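Local coordinates for iron-sulfur cluster assembly scaffold protein IscU (Streptococcus pyogenes, PDB 1SU0) that probably serves as a scaffold on which IscS assembles iron-sulfur clusters before they are handed to other proteins, and binds a zinc ion in this crystal form, at residues 92-97 with 130-135; 96-101 with 123-128; 11-16 with 109-114; 32-37 with 43-48. All blocks are in the same frame, centred on the assembly; numbering follows the deposited sequence.

The four contacts illustrate how pairings between segments distant or close in sequence assemble the elements of a small scaffold protein near one metal site. Interactions 1 and 2 bring together the same two helices, 84-97 and 122-139, with centres 9 Å apart; interaction 2 includes the zinc ligand Cys127, while the Phe94 side chain of interaction 1 lies about 12 Å from the metal. Interaction 4 is a hairpin whose connecting loop carries Asp42, which binds the zinc, and Cys40, also part of the metal site; Leu35 CD1 on its strand reaches Ala134 N of interaction 1 at 3.4 Å. Interaction 3 adds the N-terminal helix; the other segment of that contact, 109-114, meets helix 84-97 where Met97 CE lies 3.4 Å from Ala112 O.

Interaction 1: residues 92-97 with 130-135; sequences DIFSEM and LAWNAL
Phe94 and Trp132 mark the approach of two helical segments, 92-97 at the C-terminal part of helix 84-97 and 130-135 within helix 122-139, and their CA atoms lie 8.2 Å apart. At that backbone spacing two large side chains can fill the gap, and here a single aromatic pair does so. The rings stack face to face, with the phenyl centroid 4.0 Å from that of the five-membered indole ring and the planes tilted by 25°. The overlap is unequal. Trp132 NE1 sits 3.2 Å above the Phe94 plane, over its centre, whereas Phe94 CG meets the indole face nearer its rim. Because the N-H bond lies in the indole plane, it runs across the phenyl face and does not point into it. Phe94 lays its ring on the indole with CG anti to the backbone N (chi1 -176°). Its CB, placed by the helix backbone, lies over the indole five-membered ring, 4.1 Å from the centroid, in a CH-pi contact. The two side chains cross at roughly a right angle. Ser71 and Met75 of helix 66-79 touch Phe94 and Trp132 respectively, and Leu90 and Ala91, earlier on helix 84-97, also touch Trp132. Both aromatic residues are buried. The stack thus belongs to the interior of the alpha/beta fold of IscU, where helix 122-139 is held between its three-stranded sheet and helix 84-97.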
loop_
_atom_site.group_PDB
_atom_site.type_symbol
_atom_site.label_atom_id
_atom_site.label_comp_id
_atom_site.label_asym_id
_atom_site.label_seq_id
_atom_site.Cartn_x
_atom_site.Cartn_y
_atom_site.Cartn_z
ATOM N N ASP A 92 4.141 9.508 1.528
ATOM C CA ASP A 92 5.407 10.068 1.940
ATOM C C ASP A 92 5.836 9.511 3.290
ATOM O O ASP A 92 6.993 9.187 3.464
ATOM C CB ASP A 92 5.327 11.609 1.967
ATOM C CG ASP A 92 5.406 12.227 0.560
ATOM O OD1 ASP A 92 5.543 13.460 0.502
ATOM O OD2 ASP A 92 5.355 11.591 -0.536
ATOM N N ILE A 93 4.897 9.387 4.227
ATOM C CA ILE A 93 5.180 8.842 5.560
ATOM C C ILE A 93 5.669 7.400 5.500
ATOM O O ILE A 93 6.611 7.018 6.189
ATOM C CB ILE A 93 3.933 8.950 6.499
ATOM C CG1 ILE A 93 3.724 10.409 6.953
ATOM C CG2 ILE A 93 4.081 8.080 7.741
ATOM C CD1 ILE A 93 2.283 10.725 7.368
ATOM N N PHE A 94 5.027 6.610 4.668
ATOM C CA PHE A 94 5.380 5.216 4.520
ATOM C C PHE A 94 6.779 5.061 3.915
ATOM O O PHE A 94 7.660 4.387 4.450
ATOM C CB PHE A 94 4.368 4.527 3.614
ATOM C CG PHE A 94 4.615 3.062 3.480
ATOM C CD1 PHE A 94 4.008 2.176 4.336
ATOM C CD2 PHE A 94 5.497 2.581 2.536
ATOM C CE1 PHE A 94 4.260 0.838 4.237
ATOM C CE2 PHE A 94 5.749 1.262 2.435
ATOM C CZ PHE A 94 5.133 0.382 3.281
ATOM N N SER A 95 6.943 5.698 2.772
ATOM C CA SER A 95 8.195 5.770 2.054
ATOM C C SER A 95 9.361 6.172 2.955
ATOM O O SER A 95 10.430 5.576 2.868
ATOM C CB SER A 95 8.047 6.777 0.917
ATOM O OG SER A 95 8.988 6.505 -0.079
ATOM N N GLU A 96 9.150 7.145 3.838
ATOM C CA GLU A 96 10.186 7.568 4.781
ATOM C C GLU A 96 10.408 6.587 5.900
ATOM O O GLU A 96 11.507 6.484 6.420
ATOM C CB GLU A 96 9.802 8.870 5.460
ATOM C CG GLU A 96 9.982 10.114 4.638
ATOM C CD GLU A 96 9.198 11.254 5.232
ATOM O OE1 GLU A 96 8.863 12.161 4.443
ATOM O OE2 GLU A 96 8.906 11.235 6.475
ATOM N N MET A 97 9.347 5.925 6.325
ATOM C CA MET A 97 9.458 4.908 7.356
ATOM C C MET A 97 10.327 3.712 6.885
ATOM O O MET A 97 11.162 3.199 7.624
ATOM C CB MET A 97 8.070 4.421 7.751
ATOM C CG MET A 97 8.076 3.277 8.764
ATOM S SD MET A 97 6.300 2.516 9.017
ATOM C CE MET A 97 6.059 1.491 7.368
ATOM N N LEU A 130 5.505 -0.205 -3.928
ATOM C CA LEU A 130 4.800 -0.360 -5.197
ATOM C C LEU A 130 3.349 0.101 -5.159
ATOM O O LEU A 130 2.909 0.886 -5.998
ATOM C CB LEU A 130 4.877 -1.826 -5.676
ATOM C CG LEU A 130 4.235 -2.218 -7.029
ATOM C CD1 LEU A 130 4.506 -1.257 -8.151
ATOM C CD2 LEU A 130 4.715 -3.599 -7.436
ATOM N N ALA A 131 2.600 -0.387 -4.186
ATOM C CA ALA A 131 1.189 -0.029 -4.058
ATOM C C ALA A 131 1.022 1.473 -3.837
ATOM O O ALA A 131 0.157 2.123 -4.449
ATOM C CB ALA A 131 0.576 -0.771 -2.941
ATOM N N TRP A 132 1.862 2.017 -2.967
ATOM C CA TRP A 132 1.792 3.427 -2.657
ATOM C C TRP A 132 1.989 4.280 -3.902
ATOM O O TRP A 132 1.296 5.263 -4.077
ATOM C CB TRP A 132 2.805 3.773 -1.566
ATOM C CG TRP A 132 2.422 3.175 -0.272
ATOM C CD1 TRP A 132 2.874 1.994 0.251
ATOM C CD2 TRP A 132 1.455 3.682 0.649
ATOM N NE1 TRP A 132 2.252 1.746 1.445
ATOM C CE2 TRP A 132 1.391 2.777 1.727
ATOM C CE3 TRP A 132 0.639 4.825 0.681
ATOM C CZ2 TRP A 132 0.547 2.971 2.820
ATOM C CZ3 TRP A 132 -0.211 5.013 1.765
ATOM C CH2 TRP A 132 -0.242 4.098 2.819
ATOM N N ASN A 133 2.889 3.862 -4.784
ATOM C CA ASN A 133 3.192 4.610 -6.009
ATOM C C ASN A 133 2.119 4.437 -7.065
ATOM O O ASN A 133 1.919 5.314 -7.889
ATOM C CB ASN A 133 4.570 4.213 -6.546
ATOM C CG ASN A 133 5.690 4.488 -5.536
ATOM O OD1 ASN A 133 6.851 4.182 -5.786
ATOM N ND2 ASN A 133 5.326 5.023 -4.366
ATOM N N ALA A 134 1.407 3.317 -7.033
ATOM C CA ALA A 134 0.270 3.122 -7.937
ATOM C C ALA A 134 -0.873 3.999 -7.458
ATOM O O ALA A 134 -1.737 4.394 -8.238
ATOM C CB ALA A 134 -0.158 1.654 -7.999
ATOM N N LEU A 135 -0.868 4.300 -6.166
ATOM C CA LEU A 135 -1.816 5.231 -5.608
ATOM C C LEU A 135 -1.462 6.636 -6.056
ATOM O O LEU A 135 -2.327 7.353 -6.543
ATOM C CB LEU A 135 -1.825 5.154 -4.079
ATOM C CG LEU A 135 -2.815 6.090 -3.396
ATOM C CD1 LEU A 135 -4.203 5.904 -3.965
ATOM C CD2 LEU A 135 -2.826 5.832 -1.909
#

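Interaction 2: residues 96-101 with 123-128; sequences EMVQGQ and QRIKCS. With ZN (zinc ion), chain B.
Val98 comes within 6.2 Å of Ile125, CA to CA, at the point where helix 84-97 ends and passes the N-terminal part of helix 122-139. That ending is a Schellman motif: Gln101 N bonds back to Glu96 O at 3.2 Å and Gly100 N to Met97 O at 3.0 Å, with Gly100 as the C-prime residue at a positive phi of 85°. Val98 is the first residue to leave helical geometry, and its CB points toward segment 123-128. Its two methyl branches divide the work. CG2 lies 4.0 Å from Ile125 CG2, as the two side chains slide past each other in opposite directions. CG1, anti to the carbonyl carbon (chi1 -61°), approaches Ser128 OG at 3.9 Å, a van der Waals contact with a polar atom. That hydroxyl is turned back onto its own helix, where it donates to Ile125 O; the modelled length is very short and should be treated with caution. Val118 also touches Val98, so a loop helps to enclose the valine. The other side of the same helical turn carries the metal site. Cys127 O accepts a bond from Ser68 OG, tying this turn to helix 66-79. Asp42 and Cys65 bind the same zinc ion as Cys127, whose SG is 2.2 Å from the metal.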
loop_
_atom_site.group_PDB
_atom_site.type_symbol
_atom_site.label_atom_id
_atom_site.label_comp_id
_atom_site.label_asym_id
_atom_site.label_seq_id
_atom_site.Cartn_x
_atom_site.Cartn_y
_atom_site.Cartn_z
ATOM N N GLU A 96 9.150 7.145 3.838
ATOM C CA GLU A 96 10.186 7.568 4.781
ATOM C C GLU A 96 10.408 6.587 5.900
ATOM O O GLU A 96 11.507 6.484 6.420
ATOM C CB GLU A 96 9.802 8.870 5.460
ATOM C CG GLU A 96 9.982 10.114 4.638
ATOM C CD GLU A 96 9.198 11.254 5.232
ATOM O OE1 GLU A 96 8.863 12.161 4.443
ATOM O OE2 GLU A 96 8.906 11.235 6.475
ATOM N N MET A 97 9.347 5.925 6.325
ATOM C CA MET A 97 9.458 4.908 7.356
ATOM C C MET A 97 10.327 3.712 6.885
ATOM O O MET A 97 11.162 3.199 7.624
ATOM C CB MET A 97 8.070 4.421 7.751
ATOM C CG MET A 97 8.076 3.277 8.764
ATOM S SD MET A 97 6.300 2.516 9.017
ATOM C CE MET A 97 6.059 1.491 7.368
ATOM N N VAL A 98 10.113 3.284 5.651
ATOM C CA VAL A 98 10.887 2.164 5.089
ATOM C C VAL A 98 12.286 2.622 4.652
ATOM O O VAL A 98 12.981 1.904 3.950
ATOM C CB VAL A 98 10.147 1.446 3.921
ATOM C CG1 VAL A 98 8.815 0.857 4.413
ATOM C CG2 VAL A 98 9.926 2.386 2.734
ATOM N N GLN A 99 12.715 3.810 5.069
ATOM C CA GLN A 99 14.126 4.172 4.922
ATOM C C GLN A 99 14.725 4.483 6.266
ATOM O O GLN A 99 15.744 5.161 6.346
ATOM C CB GLN A 99 14.289 5.326 3.950
ATOM C CG GLN A 99 13.401 5.136 2.749
ATOM C CD GLN A 99 13.587 6.168 1.677
ATOM O OE1 GLN A 99 13.623 7.379 1.955
ATOM N NE2 GLN A 99 13.685 5.702 0.437
ATOM N N GLY A 100 14.094 3.957 7.314
ATOM C CA GLY A 100 14.629 3.996 8.663
ATOM C C GLY A 100 14.349 5.256 9.468
ATOM O O GLY A 100 14.955 5.438 10.521
ATOM N N GLN A 101 13.438 6.108 8.987
ATOM C CA GLN A 101 13.049 7.330 9.705
ATOM C C GLN A 101 12.029 7.072 10.814
ATOM O O GLN A 101 11.075 6.305 10.651
ATOM C CB GLN A 101 12.505 8.400 8.747
ATOM C CG GLN A 101 13.517 8.837 7.663
ATOM C CD GLN A 101 13.144 10.149 6.943
ATOM O OE1 GLN A 101 13.759 10.486 5.923
ATOM N NE2 GLN A 101 12.148 10.884 7.472
ATOM N N GLN A 123 16.422 -4.432 -0.900
ATOM C CA GLN A 123 15.667 -5.035 -1.994
ATOM C C GLN A 123 14.143 -5.078 -1.729
ATOM O O GLN A 123 13.363 -5.171 -2.674
ATOM C CB GLN A 123 16.188 -6.446 -2.298
ATOM C CG GLN A 123 17.657 -6.521 -2.775
ATOM C CD GLN A 123 18.108 -7.960 -3.061
ATOM O OE1 GLN A 123 17.369 -8.918 -2.777
ATOM N NE2 GLN A 123 19.319 -8.116 -3.623
ATOM N N ARG A 124 13.731 -5.028 -0.465
ATOM C CA ARG A 124 12.314 -5.046 -0.098
ATOM C C ARG A 124 11.623 -3.656 -0.095
ATOM O O ARG A 124 10.384 -3.569 -0.143
ATOM C CB ARG A 124 12.138 -5.684 1.299
ATOM C CG ARG A 124 12.729 -7.096 1.461
ATOM C CD ARG A 124 12.085 -8.102 0.577
ATOM N NE ARG A 124 12.641 -9.432 0.719
ATOM C CZ ARG A 124 12.060 -10.527 0.226
ATOM N NH1 ARG A 124 10.896 -10.437 -0.401
ATOM N NH2 ARG A 124 12.619 -11.728 0.377
ATOM N N ILE A 125 12.413 -2.585 -0.008
ATOM C CA ILE A 125 11.874 -1.236 -0.024
ATOM C C ILE A 125 10.871 -1.075 -1.167
ATOM O O ILE A 125 9.709 -0.695 -0.952
ATOM C CB ILE A 125 12.996 -0.186 -0.173
ATOM C CG1 ILE A 125 14.109 -0.361 0.879
ATOM C CG2 ILE A 125 12.416 1.235 -0.110
ATOM C CD1 ILE A 125 13.665 -0.300 2.259
ATOM N N LYS A 126 11.314 -1.394 -2.380
ATOM C CA LYS A 126 10.477 -1.227 -3.567
ATOM C C LYS A 126 9.329 -2.258 -3.638
ATOM O O LYS A 126 8.307 -2.002 -4.275
ATOM C CB LYS A 126 11.337 -1.243 -4.840
ATOM C CG LYS A 126 10.707 -0.619 -6.098
ATOM C CD LYS A 126 10.581 0.917 -6.002
ATOM C CE LYS A 126 11.554 1.626 -6.948
ATOM N NZ LYS A 126 12.924 1.714 -6.345
ATOM N N CYS A 127 9.480 -3.405 -2.982
ATOM C CA CYS A 127 8.362 -4.346 -2.845
ATOM C C CYS A 127 7.208 -3.640 -2.089
ATOM O O CYS A 127 6.045 -3.613 -2.519
ATOM C CB CYS A 127 8.803 -5.622 -2.103
ATOM S SG CYS A 127 10.156 -6.577 -2.908
ATOM N N SER A 128 7.572 -3.013 -0.984
ATOM C CA SER A 128 6.618 -2.357 -0.112
ATOM C C SER A 128 6.017 -1.048 -0.684
ATOM O O SER A 128 4.853 -0.759 -0.477
ATOM C CB SER A 128 7.305 -2.109 1.216
ATOM O OG SER A 128 8.317 -1.137 1.069
HETATM ZN ZN ZN B . 8.892 -8.116 -3.939
#

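Interaction 3: residues 11-16 with 109-114; sequences MAVVAD and LGEAEL
A small surface contact of mainly apolar character joins Val13 and Val14, on the N-terminal helix 8-19 of the IscU fold, to Glu111 and Leu114 in the connection between helices 84-97 and 122-139. The connecting segment coils as a 3-10 turn, with Glu113 N bonded to Gly110 O and Leu114 N to Glu111 O. A spacing of three residues brings Glu111 and Leu114 to the same side, where both point at the helix. Leu114 provides the apolar part: its CD1 lies 3.6 Å from Val13 CG1 and 4.2 Å from Val14 CG2, so one methyl touches two successive residues of the helix. The Leu114 side chain crosses that of Val13 at about a right angle but slides past that of Val14 in the opposite direction. Glu111, extended beyond CG (chi2 169°), also crosses Val13 at about a right angle, with CG 4.0 Å from Val13 CG1. Its carboxylate is held by the same helix, OE1 being hydrogen-bonded to His17 NE2 one turn on from Val13. That bond adds a polar link to the hydrophobic one. On the inner side, Met74 of helix 66-79 touches both Val14 and Ala112. Val13 CG1 ends close to the bonded carboxylate oxygen, 3.3 Å from Glu111 OE1.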
loop_
_atom_site.group_PDB
_atom_site.type_symbol
_atom_site.label_atom_id
_atom_site.label_comp_id
_atom_site.label_asym_id
_atom_site.label_seq_id
_atom_site.Cartn_x
_atom_site.Cartn_y
_atom_site.Cartn_z
ATOM N N MET A 11 2.959 -11.515 12.999
ATOM C CA MET A 11 3.159 -12.428 11.886
ATOM C C MET A 11 1.821 -12.778 11.297
ATOM O O MET A 11 1.670 -12.796 10.104
ATOM C CB MET A 11 3.925 -13.678 12.334
ATOM C CG MET A 11 4.195 -14.766 11.231
ATOM S SD MET A 11 5.606 -14.357 9.855
ATOM C CE MET A 11 4.784 -12.923 8.848
ATOM N N ALA A 12 0.831 -13.010 12.146
ATOM C CA ALA A 12 -0.510 -13.366 11.693
ATOM C C ALA A 12 -1.168 -12.219 10.935
ATOM O O ALA A 12 -1.889 -12.434 9.981
ATOM C CB ALA A 12 -1.353 -13.782 12.863
ATOM N N VAL A 13 -0.888 -10.994 11.338
ATOM C CA VAL A 13 -1.469 -9.833 10.665
ATOM C C VAL A 13 -0.814 -9.613 9.290
ATOM O O VAL A 13 -1.501 -9.377 8.318
ATOM C CB VAL A 13 -1.399 -8.581 11.567
ATOM C CG1 VAL A 13 -1.770 -7.332 10.813
ATOM C CG2 VAL A 13 -2.330 -8.773 12.760
ATOM N N VAL A 14 0.497 -9.750 9.203
ATOM C CA VAL A 14 1.186 -9.615 7.936
ATOM C C VAL A 14 0.832 -10.775 6.999
ATOM O O VAL A 14 0.582 -10.566 5.819
ATOM C CB VAL A 14 2.688 -9.589 8.129
ATOM C CG1 VAL A 14 3.399 -9.612 6.766
ATOM C CG2 VAL A 14 3.114 -8.372 8.960
ATOM N N ALA A 15 0.828 -11.993 7.524
ATOM C CA ALA A 15 0.377 -13.159 6.771
ATOM C C ALA A 15 -1.040 -13.034 6.221
ATOM O O ALA A 15 -1.285 -13.406 5.078
ATOM C CB ALA A 15 0.511 -14.416 7.601
ATOM N N ASP A 16 -1.949 -12.490 7.027
ATOM C CA ASP A 16 -3.335 -12.296 6.630
ATOM C C ASP A 16 -3.463 -11.331 5.488
ATOM O O ASP A 16 -4.343 -11.492 4.656
ATOM C CB ASP A 16 -4.158 -11.743 7.800
ATOM C CG ASP A 16 -5.655 -11.567 7.458
ATOM O OD1 ASP A 16 -6.357 -12.585 7.255
ATOM O OD2 ASP A 16 -6.192 -10.439 7.340
ATOM N N LEU A 109 -0.740 5.152 9.487
ATOM C CA LEU A 109 -0.565 4.171 8.431
ATOM C C LEU A 109 -1.330 2.906 8.765
ATOM O O LEU A 109 -1.492 2.047 7.907
ATOM C CB LEU A 109 0.910 3.810 8.350
ATOM C CG LEU A 109 1.853 4.363 7.295
ATOM C CD1 LEU A 109 1.347 5.599 6.670
ATOM C CD2 LEU A 109 3.282 4.528 7.857
ATOM N N GLY A 110 -1.787 2.789 10.022
ATOM C CA GLY A 110 -2.509 1.615 10.494
ATOM C C GLY A 110 -1.648 0.354 10.498
ATOM O O GLY A 110 -0.513 0.369 10.964
ATOM N N GLU A 111 -2.174 -0.747 9.974
ATOM C CA GLU A 111 -1.419 -1.995 10.025
ATOM C C GLU A 111 -0.180 -1.976 9.123
ATOM O O GLU A 111 0.744 -2.695 9.387
ATOM C CB GLU A 111 -2.318 -3.221 9.764
ATOM C CG GLU A 111 -3.187 -3.594 10.953
ATOM C CD GLU A 111 -4.258 -4.623 10.619
ATOM O OE1 GLU A 111 -4.086 -5.356 9.650
ATOM O OE2 GLU A 111 -5.287 -4.687 11.309
ATOM N N ALA A 112 -0.152 -1.156 8.079
ATOM C CA ALA A 112 1.071 -0.897 7.305
ATOM C C ALA A 112 2.256 -0.480 8.182
ATOM O O ALA A 112 3.399 -0.569 7.778
ATOM C CB ALA A 112 0.839 0.180 6.279
ATOM N N GLU A 113 1.984 -0.012 9.383
ATOM C CA GLU A 113 3.038 0.372 10.291
ATOM C C GLU A 113 3.946 -0.806 10.642
ATOM O O GLU A 113 5.095 -0.615 11.038
ATOM C CB GLU A 113 2.428 0.978 11.545
ATOM C CG GLU A 113 3.433 1.694 12.389
ATOM C CD GLU A 113 2.855 2.204 13.705
ATOM O OE1 GLU A 113 3.663 2.785 14.462
ATOM O OE2 GLU A 113 1.633 2.004 13.994
ATOM N N LEU A 114 3.417 -2.016 10.476
ATOM C CA LEU A 114 4.143 -3.252 10.706
ATOM C C LEU A 114 5.259 -3.500 9.737
ATOM O O LEU A 114 6.063 -4.401 9.957
ATOM C CB LEU A 114 3.171 -4.440 10.652
ATOM C CG LEU A 114 2.112 -4.473 11.773
ATOM C CD1 LEU A 114 1.343 -5.769 11.723
ATOM C CD2 LEU A 114 2.711 -4.267 13.156
#

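Interaction 4: residues 32-37 with 43-48; sequences AVQLNN and VISLTV
Val33 and Leu46 form a hydrogen-bonded pair in which both backbone groups of each residue are used: Val33 N donates to Leu46 O at 3.0 Å, and Leu46 N to Val33 O at 2.9 Å. Two residues on, Ile44 N reaches Leu35 O at 3.1 Å, while the return bond from Leu35 N to Ile44 O is weak at 3.3 Å. Ile44 O also receives the CA-H of Gln34, with CA 3.1 Å away. The strands run antiparallel at 158°. Gln34 with Ser45 and Asn36 with Val43 are the non-hydrogen-bonded pairs, and their side chains share one face. Gln34 bends at chi2 (113°) to lay its amide beside Ser45 OG, yet that hydroxyl is satisfied by Gln26 NE2; Thr47 OG1 likewise has Leu27 N. Asn36 ND2 bonds at 2.8 Å to Asn37 OD1, which lies in the amide plane of Asn36, though the donor sits above the carbonyl plane of Asn37. On the other face, Val33 and Leu35 touch helix 122-139, while Ile44 and Leu46 meet helix 66-79. Val43 and Ser45 continue the backbone bonding to strand 55-63. The result is an antiparallel hairpin at the edge of the three-stranded IscU sheet; the loop joining its strands carries Cys40 and Asp42 of the zinc site.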
loop_
_atom_site.group_PDB
_atom_site.type_symbol
_atom_site.label_atom_id
_atom_site.label_comp_id
_atom_site.label_asym_id
_atom_site.label_seq_id
_atom_site.Cartn_x
_atom_site.Cartn_y
_atom_site.Cartn_z
ATOM N N ALA A 32 -7.925 1.378 -14.413
ATOM C CA ALA A 32 -6.982 0.914 -13.403
ATOM C C ALA A 32 -5.610 1.524 -13.613
ATOM O O ALA A 32 -5.305 2.029 -14.685
ATOM C CB ALA A 32 -6.884 -0.597 -13.431
ATOM N N VAL A 33 -4.786 1.461 -12.570
ATOM C CA VAL A 33 -3.417 1.955 -12.629
ATOM C C VAL A 33 -2.475 0.789 -12.399
ATOM O O VAL A 33 -2.454 0.207 -11.302
ATOM C CB VAL A 33 -3.151 3.034 -11.581
ATOM C CG1 VAL A 33 -1.703 3.491 -11.657
ATOM C CG2 VAL A 33 -4.114 4.214 -11.779
ATOM N N GLN A 34 -1.690 0.468 -13.426
ATOM C CA GLN A 34 -0.764 -0.640 -13.358
ATOM C C GLN A 34 0.687 -0.188 -13.363
ATOM O O GLN A 34 1.134 0.515 -14.262
ATOM C CB GLN A 34 -1.020 -1.601 -14.512
ATOM C CG GLN A 34 -2.069 -2.680 -14.189
ATOM C CD GLN A 34 -3.342 -2.529 -15.013
ATOM O OE1 GLN A 34 -3.848 -1.411 -15.170
ATOM N NE2 GLN A 34 -3.857 -3.642 -15.541
ATOM N N LEU A 35 1.402 -0.569 -12.316
ATOM C CA LEU A 35 2.854 -0.499 -12.265
ATOM C C LEU A 35 3.460 -1.863 -11.914
ATOM O O LEU A 35 2.757 -2.779 -11.489
ATOM C CB LEU A 35 3.296 0.521 -11.213
ATOM C CG LEU A 35 2.362 1.685 -10.882
ATOM C CD1 LEU A 35 3.057 2.568 -9.851
ATOM C CD2 LEU A 35 1.968 2.488 -12.120
ATOM N N ASN A 36 4.777 -1.988 -12.042
ATOM C CA ASN A 36 5.414 -3.251 -11.715
ATOM C C ASN A 36 6.833 -3.197 -11.131
ATOM O O ASN A 36 7.436 -2.141 -10.967
ATOM C CB ASN A 36 5.298 -4.249 -12.908
ATOM C CG ASN A 36 6.058 -3.810 -14.154
ATOM O OD1 ASN A 36 5.450 -3.450 -15.168
ATOM N ND2 ASN A 36 7.385 -3.899 -14.105
ATOM N N ASN A 37 7.297 -4.413 -10.839
ATOM C CA ASN A 37 8.471 -4.801 -10.051
ATOM C C ASN A 37 9.538 -3.796 -9.590
ATOM O O ASN A 37 9.833 -2.808 -10.263
ATOM C CB ASN A 37 9.152 -6.005 -10.742
ATOM C CG ASN A 37 9.883 -5.642 -12.037
ATOM O OD1 ASN A 37 9.686 -4.562 -12.610
ATOM N ND2 ASN A 37 10.737 -6.562 -12.507
ATOM N N VAL A 43 3.546 -6.968 -9.418
ATOM C CA VAL A 43 2.704 -6.186 -10.324
ATOM C C VAL A 43 1.370 -5.838 -9.639
ATOM O O VAL A 43 0.871 -6.596 -8.804
ATOM C CB VAL A 43 2.408 -6.898 -11.674
ATOM C CG1 VAL A 43 3.659 -7.507 -12.287
ATOM C CG2 VAL A 43 1.352 -7.971 -11.508
ATOM N N ILE A 44 0.804 -4.682 -9.968
ATOM C CA ILE A 44 -0.475 -4.317 -9.397
ATOM C C ILE A 44 -1.346 -3.462 -10.310
ATOM O O ILE A 44 -0.885 -2.560 -10.968
ATOM C CB ILE A 44 -0.264 -3.606 -8.037
ATOM C CG1 ILE A 44 -1.618 -3.345 -7.371
ATOM C CG2 ILE A 44 0.564 -2.325 -8.234
ATOM C CD1 ILE A 44 -1.511 -2.991 -5.924
ATOM N N SER A 45 -2.624 -3.775 -10.305
ATOM C CA SER A 45 -3.625 -3.034 -11.014
ATOM C C SER A 45 -4.452 -2.494 -9.880
ATOM O O SER A 45 -5.057 -3.260 -9.135
ATOM C CB SER A 45 -4.429 -3.975 -11.905
ATOM O OG SER A 45 -5.436 -3.307 -12.627
ATOM N N LEU A 46 -4.438 -1.175 -9.742
ATOM C CA LEU A 46 -5.069 -0.486 -8.647
ATOM C C LEU A 46 -6.145 0.430 -9.231
ATOM O O LEU A 46 -5.835 1.508 -9.734
ATOM C CB LEU A 46 -3.998 0.328 -7.903
ATOM C CG LEU A 46 -4.228 0.847 -6.472
ATOM C CD1 LEU A 46 -4.104 2.345 -6.409
ATOM C CD2 LEU A 46 -5.557 0.394 -5.873
ATOM N N THR A 47 -7.397 -0.022 -9.199
ATOM C CA THR A 47 -8.537 0.835 -9.524
ATOM C C THR A 47 -8.902 1.702 -8.322
ATOM O O THR A 47 -9.113 1.178 -7.229
ATOM C CB THR A 47 -9.768 0.005 -9.897
ATOM O OG1 THR A 47 -10.073 -0.908 -8.839
ATOM C CG2 THR A 47 -9.511 -0.860 -11.128
ATOM N N VAL A 48 -8.993 3.015 -8.517
ATOM C CA VAL A 48 -9.419 3.899 -7.430
ATOM C C VAL A 48 -10.605 4.761 -7.843
ATOM O O VAL A 48 -10.605 5.402 -8.904
ATOM C CB VAL A 48 -8.289 4.811 -6.930
ATOM C CG1 VAL A 48 -8.769 5.670 -5.771
ATOM C CG2 VAL A 48 -7.094 3.983 -6.498
#